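Local coordinates for Low molecular weight phosphotyrosine protein phosphatase 1 (Drosophila melanogaster, PDB 7CUY) that probably removes phosphate from tyrosine-phosphorylated proteins and small aryl and acyl phosphates, as a cytoplasmic low molecular weight protein tyrosine phosphatase, at residues A40-W45 against E89-E94; Q76-F81 against S93-L98. All coordinates share one frame; numbering follows the deposited sequence.

Overall arrangement
The two contacts show how one helix can be met by two separate parts of the chain. Interaction 1 joins the turn just after edge strand 35-41 to the first half of helix 89-98; interaction 2 joins short helix 77-80 to its second half. The segments share Ser93 and Glu94, though only Glu94 makes a contact, in interaction 1. Along the chain, 40-45 precedes 76-81, then strand 83-86 and the shared helix. Their centres lie about 10 Å apart, on the same side of the chain's centre, and Ile42 CD1 packs 4.2 Å from Leu98 CD1. The contacts hold successive turns of a helix that starts beside the presumed active site: side chain to side chain, Asn91 is about 4 Å from Cys9, Leu95 about 9 Å.

Interaction 1: residues A40-W45 against E89-E94; sequences AAIGGW and EDNMSE
Ile42 against Glu94 is a buried, mainly apolar contact between the turn after strand 35-41, at the edge of the four-stranded parallel sheet of the low molecular weight phosphatase fold, and helix 89-98. It illustrates how an isoleucine can pack on the carbon stem of a charged side chain while the charge is met elsewhere. Both branches of Ile42 take part. CD1 lies 3.7 Å from Glu94 CB, at the root of the acid, whereas CG2, anti to the backbone N, reaches farther out along it, to 3.9 Å from Glu94 CG. The acid bends at chi2 (-72°), which turns its carboxylate back beside that methyl instead of extending it away. The carboxylate is engaged by Arg97, one turn farther along the helix, so the charge is paired although a methyl group lies against one oxygen.

Asn91, one turn earlier on the same helix, adds a looser touch, its ND2 4.5 Å from Ile42 CG1. Its OD1 accepts a hydrogen bond from the backbone N of Met87, and its side chain touches Cys9, the nucleophile by similarity, and lies about 4 Å from the side chain of Arg15, likewise an active-site residue by similarity. On the strand side, Ile42 is bonded through its backbone to Cys9, and its side chain touches Ile8. The nearest approach to Glu94 is at the carboxylate, where Ile42 CG2 stands 3.3 Å from Glu94 OE1.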
loop_
_atom_site.group_PDB
_atom_site.type_symbol
_atom_site.label_atom_id
_atom_site.label_comp_id
_atom_site.label_asym_id
_atom_site.label_seq_id
_atom_site.Cartn_x
_atom_site.Cartn_y
_atom_site.Cartn_z
ATOM N N ALA A 40 1.955 6.723 0.721
ATOM C CA ALA A 40 1.504 8.093 0.964
ATOM C C ALA A 40 -0.022 8.157 0.971
ATOM O O ALA A 40 -0.710 7.176 0.667
ATOM C CB ALA A 40 2.090 9.067 -0.065
ATOM N N ALA A 41 -0.536 9.350 1.293
ATOM C CA ALA A 41 -1.950 9.593 1.565
ATOM C C ALA A 41 -2.580 10.438 0.467
ATOM O O ALA A 41 -1.940 11.366 -0.041
ATOM C CB ALA A 41 -2.135 10.325 2.901
ATOM N N ILE A 42 -3.832 10.108 0.105
ATOM C CA ILE A 42 -4.664 11.030 -0.680
ATOM C C ILE A 42 -4.904 12.308 0.116
ATOM O O ILE A 42 -4.580 13.414 -0.334
ATOM C CB ILE A 42 -6.012 10.384 -1.079
ATOM C CG1 ILE A 42 -5.856 9.114 -1.929
ATOM C CG2 ILE A 42 -6.912 11.396 -1.841
ATOM C CD1 ILE A 42 -5.309 9.345 -3.314
ATOM N N GLY A 43 -5.488 12.167 1.326
ATOM C CA GLY A 43 -5.826 13.317 2.144
ATOM C C GLY A 43 -4.735 13.700 3.149
ATOM O O GLY A 43 -3.845 12.904 3.476
ATOM N N GLY A 44 -4.832 14.928 3.660
ATOM C CA GLY A 44 -3.771 15.536 4.440
ATOM C C GLY A 44 -3.937 15.544 5.942
ATOM O O GLY A 44 -3.065 16.083 6.633
ATOM N N TRP A 45 -5.004 14.931 6.475
ATOM C CA TRP A 45 -5.329 15.071 7.896
ATOM C C TRP A 45 -4.179 14.642 8.796
ATOM O O TRP A 45 -3.911 15.291 9.807
ATOM C CB TRP A 45 -6.573 14.251 8.256
ATOM C CG TRP A 45 -7.755 14.424 7.361
ATOM C CD1 TRP A 45 -8.702 15.410 7.423
ATOM C CD2 TRP A 45 -8.143 13.563 6.277
ATOM N NE1 TRP A 45 -9.648 15.221 6.435
ATOM C CE2 TRP A 45 -9.324 14.099 5.716
ATOM C CE3 TRP A 45 -7.589 12.411 5.712
ATOM C CZ2 TRP A 45 -9.966 13.518 4.625
ATOM C CZ3 TRP A 45 -8.237 11.829 4.615
ATOM C CH2 TRP A 45 -9.407 12.389 4.088
ATOM N N GLU A 89 -11.855 1.075 -4.475
ATOM C CA GLU A 89 -12.283 1.755 -5.691
ATOM C C GLU A 89 -12.271 3.278 -5.546
ATOM O O GLU A 89 -12.009 3.982 -6.531
ATOM C CB GLU A 89 -13.679 1.271 -6.109
ATOM C CG GLU A 89 -14.722 1.287 -4.989
ATOM C CD GLU A 89 -14.703 0.029 -4.108
ATOM O OE1 GLU A 89 -13.968 0.018 -3.089
ATOM O OE2 GLU A 89 -15.440 -0.941 -4.437
ATOM N N ASP A 90 -12.565 3.801 -4.348
ATOM C CA ASP A 90 -12.448 5.241 -4.096
ATOM C C ASP A 90 -11.009 5.722 -4.292
ATOM O O ASP A 90 -10.773 6.772 -4.900
ATOM C CB ASP A 90 -12.915 5.569 -2.671
ATOM C CG ASP A 90 -14.439 5.556 -2.508
ATOM O OD1 ASP A 90 -15.177 5.558 -3.521
ATOM O OD2 ASP A 90 -14.898 5.556 -1.339
ATOM N N ASN A 91 -10.030 4.986 -3.739
ATOM C CA ASN A 91 -8.621 5.250 -4.041
ATOM C C ASN A 91 -8.383 5.364 -5.539
ATOM O O ASN A 91 -7.724 6.302 -6.010
ATOM C CB ASN A 91 -7.730 4.139 -3.485
ATOM C CG ASN A 91 -7.618 4.176 -1.993
ATOM O OD1 ASN A 91 -7.112 3.237 -1.378
ATOM N ND2 ASN A 91 -8.091 5.271 -1.385
ATOM N N MET A 92 -8.890 4.388 -6.307
ATOM C CA MET A 92 -8.610 4.372 -7.738
ATOM C C MET A 92 -9.143 5.630 -8.418
ATOM O O MET A 92 -8.447 6.237 -9.243
ATOM C CB MET A 92 -9.196 3.108 -8.386
ATOM C CG MET A 92 -8.570 1.801 -7.904
ATOM S SD MET A 92 -6.771 1.865 -7.631
ATOM C CE MET A 92 -6.059 2.039 -9.257
ATOM N N SER A 93 -10.367 6.047 -8.072
ATOM C CA SER A 93 -10.928 7.282 -8.631
ATOM C C SER A 93 -10.042 8.481 -8.320
ATOM O O SER A 93 -9.728 9.285 -9.207
ATOM C CB SER A 93 -12.343 7.517 -8.092
ATOM O OG SER A 93 -13.208 6.432 -8.425
ATOM N N GLU A 94 -9.606 8.604 -7.061
ATOM C CA GLU A 94 -8.750 9.724 -6.675
ATOM C C GLU A 94 -7.433 9.716 -7.447
ATOM O O GLU A 94 -6.983 10.763 -7.925
ATOM C CB GLU A 94 -8.499 9.691 -5.167
ATOM C CG GLU A 94 -9.688 10.136 -4.318
ATOM C CD GLU A 94 -9.939 11.654 -4.393
ATOM O OE1 GLU A 94 -9.705 12.370 -3.386
ATOM O OE2 GLU A 94 -10.374 12.136 -5.458
#

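Interaction 2: residues Q76-F81 against S93-L98; sequences QDFSEF and SELRRL
With chi1 at -63°, Phe78 carries CG anti to its own carbonyl carbon and sends its ring from the short helix 77-80 toward helix 89-98. Leu95, whose chi1 is -71°, swings CD2 round to the same ring although its CB does not point there. Contact is made by the far end of the phenyl group. Its CZ lies 3.7 Å from Leu98 CB and 4.1 Å from Leu95 CD2, and CE2 also meets Leu98 CB, at 3.9 Å. The side chains of Phe78 and Leu98 run at about a right angle to each other, the leucine offering the base of its side chain. CE1 comes 3.9 Å from Leu95 O, so the ring nears helix backbone as well as side chains, with Leu95 O and Leu98 CB both placed obliquely to it.

Ala99 and Ser103, and Ile84 of strand 83-86, also touch Phe78, and Leu95 shares Ile84, which places the contact between the two helices that precede and follow this strand. Replacing Phe78 by an alanine removes the ring, which would probably open a gap beside Leu95 CD2 and Leu98 CB.

Elsewhere on helix 89-98, Arg97, whose CB points away from segment 76-81, grips Glu94 side-on with two nitrogens: NE bonds to Glu94 OE2 at 2.7 Å, on the syn side, and NH2 to Glu94 OE1 at 3.1 Å. Both acceptors lie near the guanidinium plane, but the two nitrogens stand about 35° out of the carboxylate plane. The chemistry is thus divided: charge is paired within helix 89-98, while the joint between the helices relies on shape and apolar burial.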
loop_
_atom_site.group_PDB
_atom_site.type_symbol
_atom_site.label_atom_id
_atom_site.label_comp_id
_atom_site.label_asym_id
_atom_site.label_seq_id
_atom_site.Cartn_x
_atom_site.Cartn_y
_atom_site.Cartn_z
ATOM N N GLN A 76 4.526 14.865 -8.508
ATOM C CA GLN A 76 5.776 14.305 -9.010
ATOM C C GLN A 76 5.890 12.813 -8.711
ATOM O O GLN A 76 6.709 12.132 -9.341
ATOM C CB GLN A 76 6.987 15.043 -8.444
ATOM C CG GLN A 76 7.487 14.517 -7.107
ATOM C CD GLN A 76 8.919 14.926 -6.817
ATOM O OE1 GLN A 76 9.171 15.842 -6.020
ATOM N NE2 GLN A 76 9.871 14.238 -7.454
ATOM N N ASP A 77 5.085 12.294 -7.771
ATOM C CA ASP A 77 5.025 10.854 -7.551
ATOM C C ASP A 77 4.686 10.124 -8.839
ATOM O O ASP A 77 5.240 9.060 -9.119
ATOM C CB ASP A 77 3.992 10.509 -6.482
ATOM C CG ASP A 77 4.437 10.879 -5.083
ATOM O OD1 ASP A 77 5.652 10.837 -4.788
ATOM O OD2 ASP A 77 3.558 11.217 -4.266
ATOM N N PHE A 78 3.788 10.686 -9.650
ATOM C CA PHE A 78 3.393 9.967 -10.856
ATOM C C PHE A 78 4.507 9.915 -11.892
ATOM O O PHE A 78 4.400 9.137 -12.842
ATOM C CB PHE A 78 2.133 10.582 -11.465
ATOM C CG PHE A 78 0.931 10.491 -10.571
ATOM C CD1 PHE A 78 0.053 9.418 -10.665
ATOM C CD2 PHE A 78 0.687 11.471 -9.625
ATOM C CE1 PHE A 78 -1.053 9.326 -9.831
ATOM C CE2 PHE A 78 -0.420 11.394 -8.792
ATOM C CZ PHE A 78 -1.289 10.326 -8.896
ATOM N N SER A 79 5.567 10.706 -11.730
ATOM C CA SER A 79 6.752 10.588 -12.572
ATOM C C SER A 79 7.888 9.817 -11.915
ATOM O O SER A 79 8.775 9.333 -12.625
ATOM C CB SER A 79 7.286 11.971 -12.963
ATOM O OG SER A 79 6.344 12.704 -13.722
ATOM N N GLU A 80 7.893 9.698 -10.585
ATOM C CA GLU A 80 8.963 8.970 -9.918
ATOM C C GLU A 80 8.688 7.468 -9.802
ATOM O O GLU A 80 9.618 6.657 -9.922
ATOM C CB GLU A 80 9.217 9.558 -8.526
ATOM C CG GLU A 80 10.359 8.829 -7.780
ATOM C CD GLU A 80 10.677 9.413 -6.397
ATOM O OE1 GLU A 80 10.454 10.630 -6.189
ATOM O OE2 GLU A 80 11.174 8.650 -5.537
ATOM N N PHE A 81 7.443 7.064 -9.562
ATOM C CA PHE A 81 7.163 5.662 -9.273
ATOM C C PHE A 81 6.698 4.919 -10.519
ATOM O O PHE A 81 5.970 5.461 -11.354
ATOM C CB PHE A 81 6.132 5.536 -8.144
ATOM C CG PHE A 81 6.658 6.010 -6.829
ATOM C CD1 PHE A 81 6.549 7.337 -6.466
ATOM C CD2 PHE A 81 7.323 5.137 -5.978
ATOM C CE1 PHE A 81 7.063 7.783 -5.257
ATOM C CE2 PHE A 81 7.847 5.570 -4.768
ATOM C CZ PHE A 81 7.720 6.893 -4.404
ATOM N N SER A 93 -10.367 6.047 -8.072
ATOM C CA SER A 93 -10.928 7.282 -8.631
ATOM C C SER A 93 -10.042 8.481 -8.320
ATOM O O SER A 93 -9.728 9.285 -9.207
ATOM C CB SER A 93 -12.343 7.517 -8.092
ATOM O OG SER A 93 -13.208 6.432 -8.425
ATOM N N GLU A 94 -9.606 8.604 -7.061
ATOM C CA GLU A 94 -8.750 9.724 -6.675
ATOM C C GLU A 94 -7.433 9.716 -7.447
ATOM O O GLU A 94 -6.983 10.763 -7.925
ATOM C CB GLU A 94 -8.499 9.691 -5.167
ATOM C CG GLU A 94 -9.688 10.136 -4.318
ATOM C CD GLU A 94 -9.939 11.654 -4.393
ATOM O OE1 GLU A 94 -9.705 12.370 -3.386
ATOM O OE2 GLU A 94 -10.374 12.136 -5.458
ATOM N N LEU A 95 -6.793 8.547 -7.576
ATOM C CA LEU A 95 -5.531 8.490 -8.312
ATOM C C LEU A 95 -5.724 8.877 -9.775
ATOM O O LEU A 95 -4.893 9.598 -10.353
ATOM C CB LEU A 95 -4.916 7.086 -8.207
ATOM C CG LEU A 95 -4.353 6.703 -6.839
ATOM C CD1 LEU A 95 -4.093 5.218 -6.729
ATOM C CD2 LEU A 95 -3.092 7.489 -6.562
ATOM N N ARG A 96 -6.803 8.382 -10.399
ATOM C CA ARG A 96 -7.098 8.748 -11.779
ATOM C C ARG A 96 -7.193 10.260 -11.932
ATOM O O ARG A 96 -6.628 10.834 -12.871
ATOM C CB ARG A 96 -8.402 8.091 -12.243
ATOM C CG ARG A 96 -8.288 6.647 -12.732
ATOM C CD ARG A 96 -9.547 6.213 -13.530
ATOM N NE ARG A 96 -10.762 6.391 -12.739
ATOM C CZ ARG A 96 -11.584 7.426 -12.881
ATOM N NH1 ARG A 96 -11.316 8.352 -13.802
ATOM N NH2 ARG A 96 -12.658 7.537 -12.099
ATOM N N ARG A 97 -7.893 10.932 -11.021
ATOM C CA ARG A 97 -8.027 12.373 -11.201
ATOM C C ARG A 97 -6.713 13.098 -10.929
ATOM O O ARG A 97 -6.444 14.127 -11.554
ATOM C CB ARG A 97 -9.150 12.936 -10.323
ATOM C CG ARG A 97 -8.691 13.599 -9.053
ATOM C CD ARG A 97 -9.789 14.401 -8.345
ATOM N NE ARG A 97 -9.588 14.275 -6.901
ATOM C CZ ARG A 97 -8.729 15.009 -6.195
ATOM N NH1 ARG A 97 -8.007 15.946 -6.793
ATOM N NH2 ARG A 97 -8.589 14.811 -4.886
ATOM N N LEU A 98 -5.861 12.558 -10.050
ATOM C CA LEU A 98 -4.600 13.221 -9.722
ATOM C C LEU A 98 -3.502 13.024 -10.771
ATOM O O LEU A 98 -2.681 13.925 -10.971
ATOM C CB LEU A 98 -4.097 12.731 -8.370
ATOM C CG LEU A 98 -4.810 13.352 -7.170
ATOM C CD1 LEU A 98 -4.492 12.559 -5.900
ATOM C CD2 LEU A 98 -4.364 14.791 -7.038
#